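Local coordinates for enterocine A immunity protein (Enterococcus faecium, PDB 2BL8) that confers immunity to the pediocin-like bacteriocin enterocin A, as a small helical-bundle protein of the enterocin A immunity family, at residues A[50-53]-A[54-58]; A[79-82]-A[83-87]. All blocks are in the same frame, centred on the assembly; numbering follows the deposited sequence.

Interaction 1. Residues A[50-53]-A[54-58]; sequences LINR and LVNYL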
ATOM      1  N   LEU A  50       7.419   6.279   3.678  1.00 16.81           N
ATOM      2  CA  LEU A  50       6.997   5.013   4.257  1.00 16.62           C
ATOM      3  C   LEU A  50       5.903   4.397   3.399  1.00 16.58           C
ATOM      4  O   LEU A  50       5.924   3.202   3.110  1.00 16.58           O
ATOM      5  CB  LEU A  50       6.477   5.223   5.680  1.00 17.61           C
ATOM      6  CG  LEU A  50       6.060   3.950   6.416  1.00 18.31           C
ATOM      7  CD1 LEU A  50       7.265   3.032   6.552  1.00 19.64           C
ATOM      8  CD2 LEU A  50       5.493   4.306   7.776  1.00 21.42           C
ATOM      9  N   ILE A  51       4.951   5.227   2.998  1.00 16.22           N
ATOM     10  CA  ILE A  51       3.847   4.771   2.165  1.00 15.64           C
ATOM     11  C   ILE A  51       4.369   4.184   0.859  1.00 14.00           C
ATOM     12  O   ILE A  51       3.933   3.112   0.440  1.00 15.17           O
ATOM     13  CB  ILE A  51       2.884   5.933   1.852  1.00 17.66           C
ATOM     14  CG1 ILE A  51       2.154   6.348   3.133  1.00 18.98           C
ATOM     15  CG2 ILE A  51       1.892   5.528   0.762  1.00 18.56           C
ATOM     16  CD1 ILE A  51       1.301   7.578   2.976  1.00 21.72           C
ATOM     17  N   ASN A  52       5.306   4.874   0.215  1.00 14.75           N
ATOM     18  CA  ASN A  52       5.829   4.372  -1.048  1.00 14.94           C
ATOM     19  C   ASN A  52       6.577   3.056  -0.877  1.00 16.11           C
ATOM     20  O   ASN A  52       6.472   2.164  -1.723  1.00 16.00           O
ATOM     21  CB  ASN A  52       6.738   5.399  -1.713  1.00 16.19           C
ATOM     22  CG  ASN A  52       6.946   5.098  -3.177  1.00 18.51           C
ATOM     23  OD1 ASN A  52       5.999   5.125  -3.957  1.00 18.95           O
ATOM     24  ND2 ASN A  52       8.178   4.785  -3.555  1.00 21.65           N
ATOM     25  N   ARG A  53       7.332   2.926   0.210  1.00 16.54           N
ATOM     26  CA  ARG A  53       8.054   1.688   0.467  1.00 16.93           C
ATOM     27  C   ARG A  53       7.042   0.555   0.625  1.00 15.46           C
ATOM     28  O   ARG A  53       7.272  -0.572   0.179  1.00 16.11           O
ATOM     29  CB  ARG A  53       8.895   1.807   1.744  1.00 21.98           C
ATOM     30  CG  ARG A  53      10.080   2.750   1.620  1.00 27.66           C
ATOM     31  CD  ARG A  53      10.854   2.882   2.935  1.00 30.83           C
ATOM     32  NE  ARG A  53      11.319   1.598   3.457  1.00 35.29           N
ATOM     33  CZ  ARG A  53      10.600   0.796   4.238  1.00 36.87           C
ATOM     34  NH1 ARG A  53       9.370   1.138   4.601  1.00 38.85           N
ATOM     35  NH2 ARG A  53      11.112  -0.352   4.660  1.00 37.62           N
ATOM     36  N   LEU A  54       5.921   0.866   1.263  1.00 14.45           N
ATOM     37  CA  LEU A  54       4.875  -0.122   1.486  1.00 13.25           C
ATOM     38  C   LEU A  54       4.260  -0.569   0.169  1.00 13.61           C
ATOM     39  O   LEU A  54       4.075  -1.765  -0.061  1.00 14.58           O
ATOM     40  CB  LEU A  54       3.784   0.449   2.395  1.00 14.31           C
ATOM     41  CG  LEU A  54       2.521  -0.412   2.510  1.00 14.38           C
ATOM     42  CD1 LEU A  54       2.869  -1.794   3.051  1.00 15.04           C
ATOM     43  CD2 LEU A  54       1.519   0.278   3.413  1.00 13.45           C
ATOM     44  N   VAL A  55       3.950   0.387  -0.699  1.00 13.12           N
ATOM     45  CA  VAL A  55       3.345   0.048  -1.986  1.00 13.73           C
ATOM     46  C   VAL A  55       4.314  -0.777  -2.833  1.00 13.99           C
ATOM     47  O   VAL A  55       3.914  -1.757  -3.468  1.00 14.69           O
ATOM     48  CB  VAL A  55       2.902   1.312  -2.746  1.00 12.96           C
ATOM     49  CG1 VAL A  55       2.337   0.928  -4.106  1.00 14.62           C
ATOM     50  CG2 VAL A  55       1.838   2.050  -1.937  1.00 15.43           C
ATOM     51  N   ASN A  56       5.588  -0.394  -2.835  1.00 13.67           N
ATOM     52  CA  ASN A  56       6.608  -1.146  -3.577  1.00 14.32           C
ATOM     53  C   ASN A  56       6.552  -2.608  -3.121  1.00 13.94           C
ATOM     54  O   ASN A  56       6.549  -3.538  -3.931  1.00 14.47           O
ATOM     55  CB  ASN A  56       8.017  -0.639  -3.254  1.00 14.25           C
ATOM     56  CG  ASN A  56       8.365   0.672  -3.927  1.00 16.10           C
ATOM     57  OD1 ASN A  56       9.391   1.273  -3.598  1.00 16.44           O
ATOM     58  ND2 ASN A  56       7.541   1.118  -4.866  1.00 14.84           N
ATOM     59  N   TYR A  57       6.543  -2.797  -1.805  1.00 13.33           N
ATOM     60  CA  TYR A  57       6.506  -4.128  -1.211  1.00 15.81           C
ATOM     61  C   TYR A  57       5.259  -4.923  -1.605  1.00 15.78           C
ATOM     62  O   TYR A  57       5.345  -6.102  -1.956  1.00 16.04           O
ATOM     63  CB  TYR A  57       6.572  -4.017   0.317  1.00 16.45           C
ATOM     64  CG  TYR A  57       6.298  -5.318   1.033  1.00 19.64           C
ATOM     65  CD1 TYR A  57       7.284  -6.296   1.154  1.00 21.06           C
ATOM     66  CD2 TYR A  57       5.034  -5.589   1.550  1.00 21.77           C
ATOM     67  CE1 TYR A  57       7.011  -7.518   1.774  1.00 22.89           C
ATOM     68  CE2 TYR A  57       4.751  -6.800   2.164  1.00 22.73           C
ATOM     69  CZ  TYR A  57       5.741  -7.759   2.273  1.00 22.19           C
ATOM     70  OH  TYR A  57       5.447  -8.960   2.881  1.00 25.17           O
ATOM     71  N   LEU A  58       4.099  -4.278  -1.551  1.00 14.62           N
ATOM     72  CA  LEU A  58       2.856  -4.963  -1.879  1.00 13.55           C
ATOM     73  C   LEU A  58       2.860  -5.538  -3.293  1.00 14.40           C
ATOM     74  O   LEU A  58       2.501  -6.699  -3.495  1.00 15.74           O
ATOM     75  CB  LEU A  58       1.661  -4.017  -1.687  1.00 13.59           C
ATOM     76  CG  LEU A  58       1.400  -3.622  -0.225  1.00 13.19           C
ATOM     77  CD1 LEU A  58       0.278  -2.594  -0.146  1.00 14.36           C
ATOM     78  CD2 LEU A  58       1.037  -4.857   0.587  1.00 14.71           C
TER
HETATM   79  O   HOH W   1       8.609   3.555  -6.239  1.00 16.58           O
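Residues 50-53 and 54-58 are successive turns of helix 48-64, joined by i to i+4 backbone hydrogen bonds: Leu54 N to Leu50 O, Val55 N to Ile51 O, Asn56 N to Asn52 O (2.9 Å) and Tyr57 N to Arg53 O. On the polar side, Asn52 and Asn56 stand one turn apart with their amide planes 75° from each other. Asn52 ND2 lies 3.7 Å from Asn56 OD1, and the link between the two side chains runs instead through a water that accepts a bond from Asn52 ND2 and another from Asn56 ND2, each 3.0 Å long. With chi1 at -76°, Asn56 folds its CG back beside its own backbone N, 3.3 Å from Asn52 O. Both amides also hold partners outside the helix: Asn52 Arg85, and Asn56, through the same ND2 that donates to the water, Tyr97 OH. Around the helix, Ile51 CG2 and Val55 CG2 make an apolar contact at 4.4 Å; Leu54 lies between Val30 of helix 25-38 and helix 71-84, and Val55 touches Ile77. The helix is thus amphipathic: one side feeds the apolar core of the bundle, while the two water-linked asparagines fasten the other to Arg85 and Tyr97 by direct bonds.

Interaction 2. Residues A[79-82]-A[83-87]; sequences NLSE and IGRTA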
ATOM      1  N   ASN A  79      -5.407   4.431  -3.566  1.00 16.37           N
ATOM      2  CA  ASN A  79      -5.718   5.590  -2.744  1.00 16.63           C
ATOM      3  C   ASN A  79      -4.593   5.892  -1.756  1.00 16.30           C
ATOM      4  O   ASN A  79      -4.289   7.060  -1.499  1.00 15.96           O
ATOM      5  CB  ASN A  79      -7.046   5.371  -2.011  1.00 19.90           C
ATOM      6  CG  ASN A  79      -8.236   5.359  -2.959  1.00 24.31           C
ATOM      7  OD1 ASN A  79      -9.370   5.105  -2.552  1.00 28.42           O
ATOM      8  ND2 ASN A  79      -7.980   5.644  -4.233  1.00 27.02           N
ATOM      9  N   LEU A  80      -3.962   4.849  -1.221  1.00 15.05           N
ATOM     10  CA  LEU A  80      -2.863   5.046  -0.279  1.00 16.55           C
ATOM     11  C   LEU A  80      -1.713   5.791  -0.958  1.00 16.04           C
ATOM     12  O   LEU A  80      -1.158   6.740  -0.406  1.00 14.47           O
ATOM     13  CB  LEU A  80      -2.374   3.700   0.269  1.00 18.00           C
ATOM     14  CG  LEU A  80      -1.332   3.793   1.390  1.00 19.66           C
ATOM     15  CD1 LEU A  80      -1.905   4.556   2.575  1.00 21.98           C
ATOM     16  CD2 LEU A  80      -0.908   2.395   1.810  1.00 24.23           C
ATOM     17  N   SER A  81      -1.359   5.372  -2.166  1.00 15.89           N
ATOM     18  CA  SER A  81      -0.286   6.043  -2.873  1.00 15.93           C
ATOM     19  C   SER A  81      -0.667   7.489  -3.188  1.00 15.84           C
ATOM     20  O   SER A  81       0.184   8.382  -3.157  1.00 15.98           O
ATOM     21  CB  SER A  81       0.045   5.313  -4.168  1.00 18.00           C
ATOM     22  OG  SER A  81       1.149   5.932  -4.791  1.00 18.91           O
ATOM     23  N   GLU A  82      -1.940   7.721  -3.499  1.00 14.13           N
ATOM     24  CA  GLU A  82      -2.391   9.078  -3.810  1.00 15.93           C
ATOM     25  C   GLU A  82      -2.156   9.994  -2.613  1.00 15.39           C
ATOM     26  O   GLU A  82      -1.780  11.161  -2.773  1.00 15.41           O
ATOM     27  CB  GLU A  82      -3.873   9.076  -4.192  1.00 18.31           C
ATOM     28  CG  GLU A  82      -4.170   8.291  -5.459  1.00 27.28           C
ATOM     29  CD  GLU A  82      -5.633   8.340  -5.855  1.00 30.67           C
ATOM     30  OE1 GLU A  82      -6.493   8.031  -5.005  1.00 35.33           O
ATOM     31  OE2 GLU A  82      -5.923   8.683  -7.019  1.00 35.54           O
ATOM     32  N   ILE A  83      -2.373   9.466  -1.413  1.00 14.06           N
ATOM     33  CA  ILE A  83      -2.150  10.244  -0.199  1.00 15.93           C
ATOM     34  C   ILE A  83      -0.667  10.561  -0.068  1.00 16.78           C
ATOM     35  O   ILE A  83      -0.291  11.674   0.299  1.00 17.69           O
ATOM     36  CB  ILE A  83      -2.612   9.465   1.051  1.00 17.30           C
ATOM     37  CG1 ILE A  83      -4.136   9.351   1.045  1.00 17.47           C
ATOM     38  CG2 ILE A  83      -2.115  10.159   2.320  1.00 18.95           C
ATOM     39  CD1 ILE A  83      -4.696   8.547   2.199  1.00 21.87           C
ATOM     40  N   GLY A  84       0.170   9.575  -0.372  1.00 16.89           N
ATOM     41  CA  GLY A  84       1.603   9.764  -0.283  1.00 17.45           C
ATOM     42  C   GLY A  84       2.104  10.737  -1.329  1.00 18.11           C
ATOM     43  O   GLY A  84       3.085  11.448  -1.110  1.00 22.18           O
ATOM     44  N   ARG A  85       1.424  10.772  -2.468  1.00 15.72           N
ATOM     45  CA  ARG A  85       1.807  11.653  -3.561  1.00 15.14           C
ATOM     46  C   ARG A  85       0.788  12.748  -3.796  1.00 16.44           C
ATOM     47  O   ARG A  85       0.063  12.740  -4.796  1.00 16.95           O
ATOM     48  CB  ARG A  85       2.012  10.836  -4.837  1.00 13.71           C
ATOM     49  CG  ARG A  85       3.201   9.897  -4.737  1.00 13.29           C
ATOM     50  CD  ARG A  85       3.458   9.123  -6.025  1.00 13.34           C
ATOM     51  NE  ARG A  85       4.509   8.129  -5.816  1.00 15.12           N
ATOM     52  CZ  ARG A  85       5.042   7.375  -6.771  1.00 14.31           C
ATOM     53  NH1 ARG A  85       4.627   7.494  -8.026  1.00 13.38           N
ATOM     54  NH2 ARG A  85       5.992   6.498  -6.462  1.00 16.21           N
ATOM     55  N   THR A  86       0.731  13.675  -2.844  1.00 18.08           N
ATOM     56  CA  THR A  86      -0.167  14.820  -2.915  1.00 18.76           C
ATOM     57  C   THR A  86       0.733  16.033  -3.111  1.00 17.63           C
ATOM     58  O   THR A  86       1.729  16.199  -2.408  1.00 17.04           O
ATOM     59  CB  THR A  86      -0.977  14.986  -1.617  1.00 20.07           C
ATOM     60  OG1 THR A  86      -1.737  13.794  -1.369  1.00 22.62           O
ATOM     61  CG2 THR A  86      -1.942  16.159  -1.744  1.00 22.18           C
ATOM     62  N   ALA A  87       0.367  16.878  -4.066  1.00 18.20           N
ATOM     63  CA  ALA A  87       1.158  18.056  -4.412  1.00 20.49           C
ATOM     64  C   ALA A  87       1.704  18.916  -3.271  1.00 22.23           C
ATOM     65  O   ALA A  87       0.950  19.443  -2.447  1.00 22.94           O
ATOM     66  CB  ALA A  87       0.371  18.931  -5.378  1.00 23.20           C
TER
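Ile83, Glu82 and Ser81 carry most of this contact, which spans the last turn of helix 71-84 and the point where the chain leaves it. Ile83 packs back on the preceding turn through its CG1 branch, 3.4 Å from Asn79 O; chi1 of -69° puts CG1 beside the backbone N, where it meets the oxygen end of the Asn79 carbonyl. The same carbonyl accepts the backbone hydrogen bond from Ile83 N, and Gly84 N continues the pattern onto Leu80 O.

Glu82 takes part mainly through its backbone, its side chain being extended beyond CG at the exposed surface. Its carbonyl oxygen lies where the helix ends: Arg85 N makes a weak bond to Glu82 O (3.2 Å, N-H...O angle 121°), and Thr86 OG1 comes within 3.0 Å of Glu82 O.

Ser81 is buried and works at two levels. Its carbonyl oxygen receives the stronger bond from Arg85 N, 2.8 Å long and bent to 140°, as the first residue to depart from helical geometry still closes the final turn. Its hydroxyl lies over one face of the Arg85 guanidinium, with OG 4.1 Å from both Arg85 CD and Arg85 NE. The arginine runs straight from CG to NE, carrying its charged end away from the helix terminus to Ala95 O through NH1.

The helix end is held from several directions. Leu80 packs against Ile8 and Val9 of helix 5-17 and also reaches helix 48-64, while Ile83 also touches Ile8. Gly84 O accepts a hydrogen bond from Ser48 OG at the start of helix 48-64, and the C-terminal segment closes over Arg85 through Tyr93 and Tyr97.

Overall arrangement
The centre of interaction 1, in the body of helix 48-64, lies about 5 Å from the centre of the chain, that of interaction 2, at the end of helix 71-84, about 10 Å. Both are partly buried, and their centres are about 12 Å apart. They meet along the interface of these two consecutive helices: Leu54 CD2 packs 3.6 Å from Leu80 CD2, and Ile51 fits against Leu80 and Gly84. Beside this apolar seam, Asn52 OD1 probably accepts a hydrogen bond from Arg85 NH2 at 2.9 Å. Regular helical bonds and a water bridge mark 50-58; 79-87 begins with the same regular bonds but ends in a bifurcated Arg85 N where the helix stops. Tyr97 touches both.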